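Long-range contact in putative lipoprotein (Parabacteroides distasonis ATCC 8503, PDB 3JX8), which is of uncertain function, but is probably a cell-surface lipoprotein with an adhesin-like head domain that may bind lipid: residues A[35-49]-A[86-98]. Residues are numbered along the deposited sequence; the frame is centred on the assembly and turned at random.
Sequences EYEQSDKAPYLSVTI and PTVYKIKSNSKEL
Strand 89-95 fills the slot between the two arms of 35-49 near the N-terminal end of the chain's beta-helix-like stack, running parallel to 35-38 and antiparallel to 44-49. Backbone bonds stitch both edges: E35 N reaches I91 O at 2.8 Å on one, T48 N reaches K90 O on the other. Y44 O takes two donors, N94 N and S93 OG, the distance from S93 OG to Y44 O being 2.6 Å. With OG anti to its own backbone N (chi1 -167°), S93 swings its hydroxyl toward that neighbouring strand, and Y23 OH bonds it as well. On the same face Y36 OH meets S95 OG near the ring plane, 2.6 Å away, while L98 CD2 lies over one face of the ring. I49 CD1 sits almost squarely above the centre of the Y89 ring, a CH-pi contact 3.5 Å from the centroid, and L45 CD1 packs on I91 CG2; L66 and I68 of strand 65-70 touch this apolar side. On the opposite face E35 and K92 lie side by side, E35 OE1 3.4 Å from K92 NZ, a long salt bridge made by one of two K92 conformers. Q38 OE1 accepts L98 N at 2.9 Å and a water that also bonds L98 O. Strand 44-50 pairs onward with 13-17, and 33-38 with 108-111, where the parallel coils begin: a beta-helix-like solenoid, probably right-handed as in the pectate-lyase-like clan.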
# COMPACT_ATOMS: atom_id res chain seq x y z
N GLU A 35 5.84 6.32 -26.31
CA GLU A 35 6.66 5.21 -26.80
C GLU A 35 8.13 5.46 -26.54
O GLU A 35 8.68 6.48 -26.99
CB GLU A 35 6.52 5.06 -28.30
CG GLU A 35 5.19 4.61 -28.74
CD GLU A 35 5.10 4.54 -30.26
OE1 GLU A 35 6.15 4.76 -30.96
OE2 GLU A 35 3.99 4.26 -30.75
N TYR A 36 8.78 4.53 -25.84
CA TYR A 36 10.18 4.67 -25.48
C TYR A 36 10.94 3.45 -25.96
O TYR A 36 10.38 2.35 -26.04
CB TYR A 36 10.37 4.86 -23.95
CG TYR A 36 11.83 4.80 -23.54
CD1 TYR A 36 12.63 5.92 -23.59
CD2 TYR A 36 12.41 3.60 -23.15
CE1 TYR A 36 13.97 5.85 -23.27
CE2 TYR A 36 13.74 3.52 -22.83
CZ TYR A 36 14.52 4.65 -22.89
OH TYR A 36 15.87 4.58 -22.59
N GLU A 37 12.20 3.65 -26.30
CA GLU A 37 13.14 2.55 -26.55
C GLU A 37 14.52 2.92 -26.06
O GLU A 37 14.91 4.08 -26.05
CB GLU A 37 13.25 2.20 -28.04
CG GLU A 37 11.93 1.84 -28.76
CD GLU A 37 11.21 0.57 -28.25
OE1 GLU A 37 11.84 -0.29 -27.59
OE2 GLU A 37 10.00 0.41 -28.55
N GLN A 38 15.27 1.92 -25.64
CA GLN A 38 16.69 2.10 -25.41
C GLN A 38 17.34 2.02 -26.79
O GLN A 38 16.91 1.21 -27.61
CB GLN A 38 17.25 1.03 -24.47
CG GLN A 38 16.72 1.16 -23.04
CD GLN A 38 17.38 0.21 -22.07
OE1 GLN A 38 17.32 0.42 -20.85
NE2 GLN A 38 18.01 -0.85 -22.60
N SER A 39 18.34 2.86 -27.04
CA SER A 39 19.01 2.91 -28.34
C SER A 39 20.38 3.58 -28.23
O SER A 39 20.58 4.48 -27.44
CB SER A 39 18.14 3.67 -29.36
OG SER A 39 18.84 4.08 -30.53
N ASP A 40 21.32 3.11 -29.05
CA ASP A 40 22.64 3.74 -29.16
C ASP A 40 22.66 4.90 -30.14
O ASP A 40 23.66 5.60 -30.22
CB ASP A 40 23.71 2.72 -29.55
CG ASP A 40 23.98 1.74 -28.43
OD1 ASP A 40 24.01 2.15 -27.22
OD2 ASP A 40 24.16 0.53 -28.76
N LYS A 41 21.56 5.13 -30.85
CA LYS A 41 21.43 6.34 -31.64
C LYS A 41 21.41 7.55 -30.71
O LYS A 41 21.27 7.42 -29.49
CB LYS A 41 20.14 6.36 -32.44
CG LYS A 41 20.03 5.29 -33.51
CD LYS A 41 18.64 5.28 -34.15
CE LYS A 41 18.59 4.33 -35.36
NZ LYS A 41 17.22 3.71 -35.60
N ALA A 42 21.54 8.71 -31.31
CA ALA A 42 21.44 9.97 -30.58
C ALA A 42 20.15 10.02 -29.76
O ALA A 42 19.11 9.54 -30.19
CB ALA A 42 21.49 11.15 -31.57
N PRO A 43 20.21 10.62 -28.57
CA PRO A 43 18.96 10.75 -27.81
C PRO A 43 17.96 11.63 -28.56
O PRO A 43 18.34 12.59 -29.24
CB PRO A 43 19.41 11.37 -26.49
CG PRO A 43 20.64 12.12 -26.84
CD PRO A 43 21.32 11.36 -27.96
N TYR A 44 16.69 11.26 -28.48
CA TYR A 44 15.67 11.87 -29.32
C TYR A 44 14.40 12.08 -28.54
O TYR A 44 14.03 11.23 -27.75
CB TYR A 44 15.38 10.94 -30.50
CG TYR A 44 14.27 11.42 -31.42
CD1 TYR A 44 14.52 12.39 -32.39
CD2 TYR A 44 13.00 10.89 -31.33
CE1 TYR A 44 13.52 12.82 -33.23
CE2 TYR A 44 12.00 11.31 -32.16
CZ TYR A 44 12.26 12.27 -33.12
OH TYR A 44 11.25 12.69 -33.95
N LEU A 45 13.74 13.21 -28.77
CA LEU A 45 12.43 13.45 -28.21
C LEU A 45 11.55 14.15 -29.20
O LEU A 45 11.90 15.19 -29.75
CB LEU A 45 12.51 14.31 -26.95
CG LEU A 45 11.17 14.71 -26.32
CD1 LEU A 45 10.29 13.49 -25.90
CD2 LEU A 45 11.42 15.69 -25.16
N SER A 46 10.35 13.60 -29.36
CA SER A 46 9.31 14.23 -30.13
C SER A 46 7.99 14.18 -29.35
O SER A 46 7.65 13.16 -28.78
CB SER A 46 9.16 13.47 -31.46
OG SER A 46 7.96 13.82 -32.11
N VAL A 47 7.25 15.29 -29.37
CA VAL A 47 5.96 15.41 -28.67
C VAL A 47 4.93 16.00 -29.64
O VAL A 47 5.20 17.01 -30.31
CB VAL A 47 6.05 16.35 -27.45
CG1 VAL A 47 4.66 16.51 -26.79
CG2 VAL A 47 7.09 15.85 -26.45
N THR A 48 3.77 15.36 -29.71
CA THR A 48 2.65 15.82 -30.49
C THR A 48 1.48 16.10 -29.54
O THR A 48 1.02 15.20 -28.82
CB THR A 48 2.23 14.78 -31.52
OG1 THR A 48 3.35 14.47 -32.36
CG2 THR A 48 1.03 15.26 -32.37
N ILE A 49 0.99 17.33 -29.54
CA ILE A 49 -0.15 17.70 -28.70
C ILE A 49 -0.83 18.91 -29.35
O ILE A 49 -0.22 19.59 -30.21
CB ILE A 49 0.33 18.00 -27.22
CG1 ILE A 49 -0.84 17.92 -26.23
CG2 ILE A 49 1.08 19.35 -27.10
CD1 ILE A 49 -0.40 17.81 -24.76
N PRO A 86 -6.02 17.25 -23.84
CA PRO A 86 -5.65 17.20 -25.24
C PRO A 86 -6.63 16.41 -26.08
O PRO A 86 -7.33 15.57 -25.56
CB PRO A 86 -4.28 16.51 -25.23
CG PRO A 86 -4.22 15.79 -23.99
CD PRO A 86 -5.06 16.52 -23.00
N THR A 87 -6.70 16.72 -27.38
CA THR A 87 -7.42 15.90 -28.33
C THR A 87 -6.48 14.82 -28.88
O THR A 87 -6.94 13.80 -29.34
CB THR A 87 -8.07 16.73 -29.45
OG1 THR A 87 -7.07 17.38 -30.22
CG2 THR A 87 -9.02 17.77 -28.87
N VAL A 88 -5.17 15.04 -28.80
CA VAL A 88 -4.16 14.08 -29.28
C VAL A 88 -2.96 14.32 -28.40
O VAL A 88 -2.64 15.48 -28.13
CB VAL A 88 -3.67 14.40 -30.73
CG1 VAL A 88 -2.67 13.34 -31.21
CG2 VAL A 88 -4.81 14.48 -31.68
N TYR A 89 -2.27 13.28 -27.95
CA TYR A 89 -1.09 13.46 -27.12
C TYR A 89 -0.22 12.23 -27.23
O TYR A 89 -0.58 11.17 -26.72
CB TYR A 89 -1.49 13.78 -25.68
CG TYR A 89 -0.38 14.22 -24.74
CD1 TYR A 89 0.91 14.56 -25.19
CD2 TYR A 89 -0.63 14.33 -23.38
CE1 TYR A 89 1.90 14.95 -24.30
CE2 TYR A 89 0.37 14.75 -22.49
CZ TYR A 89 1.62 15.05 -22.96
OH TYR A 89 2.57 15.48 -22.08
N LYS A 90 0.88 12.37 -27.97
CA LYS A 90 1.79 11.27 -28.28
C LYS A 90 3.21 11.74 -28.01
O LYS A 90 3.57 12.91 -28.32
CB LYS A 90 1.67 10.87 -29.74
CG LYS A 90 0.33 10.31 -30.10
CD LYS A 90 0.27 9.73 -31.53
CE LYS A 90 0.12 10.79 -32.58
NZ LYS A 90 0.14 10.21 -33.97
N ILE A 91 4.01 10.85 -27.45
CA ILE A 91 5.40 11.13 -27.17
C ILE A 91 6.23 9.97 -27.71
O ILE A 91 5.88 8.80 -27.52
CB ILE A 91 5.65 11.26 -25.65
CG1 ILE A 91 4.74 12.35 -25.05
CG2 ILE A 91 7.16 11.51 -25.38
CD1 ILE A 91 4.67 12.38 -23.50
N LYS A 92 7.31 10.29 -28.41
CA LYS A 92 8.28 9.27 -28.83
C LYS A 92 9.65 9.71 -28.34
O LYS A 92 10.06 10.86 -28.54
CB LYS A 92 8.26 9.08 -30.34
CG LYS A 92 6.97 8.45 -30.85
CD LYS A 92 7.10 8.00 -32.28
CE LYS A 92 5.81 7.35 -32.76
NZ LYS A 92 6.07 6.45 -33.93
N SER A 93 10.36 8.81 -27.67
CA SER A 93 11.69 9.19 -27.20
C SER A 93 12.58 7.98 -27.08
O SER A 93 12.09 6.86 -26.99
CB SER A 93 11.60 9.94 -25.86
OG SER A 93 12.83 10.56 -25.52
N ASN A 94 13.89 8.23 -27.12
CA ASN A 94 14.86 7.21 -26.82
C ASN A 94 16.10 7.75 -26.12
O ASN A 94 16.40 8.95 -26.16
CB ASN A 94 15.22 6.44 -28.08
CG ASN A 94 15.80 7.32 -29.17
OD1 ASN A 94 16.99 7.65 -29.16
ND2 ASN A 94 14.98 7.67 -30.14
N SER A 95 16.78 6.85 -25.42
CA SER A 95 18.04 7.18 -24.74
C SER A 95 18.84 5.90 -24.69
O SER A 95 18.34 4.85 -25.12
CB SER A 95 17.82 7.71 -23.32
OG SER A 95 17.34 6.70 -22.46
N LYS A 96 20.06 5.98 -24.18
CA LYS A 96 20.93 4.81 -24.19
C LYS A 96 20.41 3.75 -23.21
O LYS A 96 20.42 2.57 -23.53
CB LYS A 96 22.38 5.19 -23.89
CG LYS A 96 22.93 6.31 -24.84
CD LYS A 96 23.81 5.80 -25.97
CE LYS A 96 23.91 6.75 -27.22
NZ LYS A 96 23.91 8.23 -26.91
N GLU A 97 19.90 4.18 -22.06
CA GLU A 97 19.44 3.25 -21.03
C GLU A 97 18.35 3.90 -20.18
O GLU A 97 18.40 5.11 -19.96
CB GLU A 97 20.62 2.92 -20.13
CG GLU A 97 20.32 2.01 -18.95
CD GLU A 97 21.56 1.75 -18.08
OE1 GLU A 97 22.56 2.49 -18.26
OE2 GLU A 97 21.53 0.83 -17.23
N LEU A 98 17.41 3.10 -19.70
CA LEU A 98 16.39 3.59 -18.77
C LEU A 98 16.48 2.81 -17.48
O LEU A 98 16.05 1.66 -17.41
CB LEU A 98 15.00 3.45 -19.37
CG LEU A 98 13.81 3.91 -18.51
CD1 LEU A 98 13.91 5.44 -18.18
CD2 LEU A 98 12.55 3.55 -19.24
O HOH W 1 17.40 -0.55 -18.33
O HOH W 2 21.02 1.14 -26.23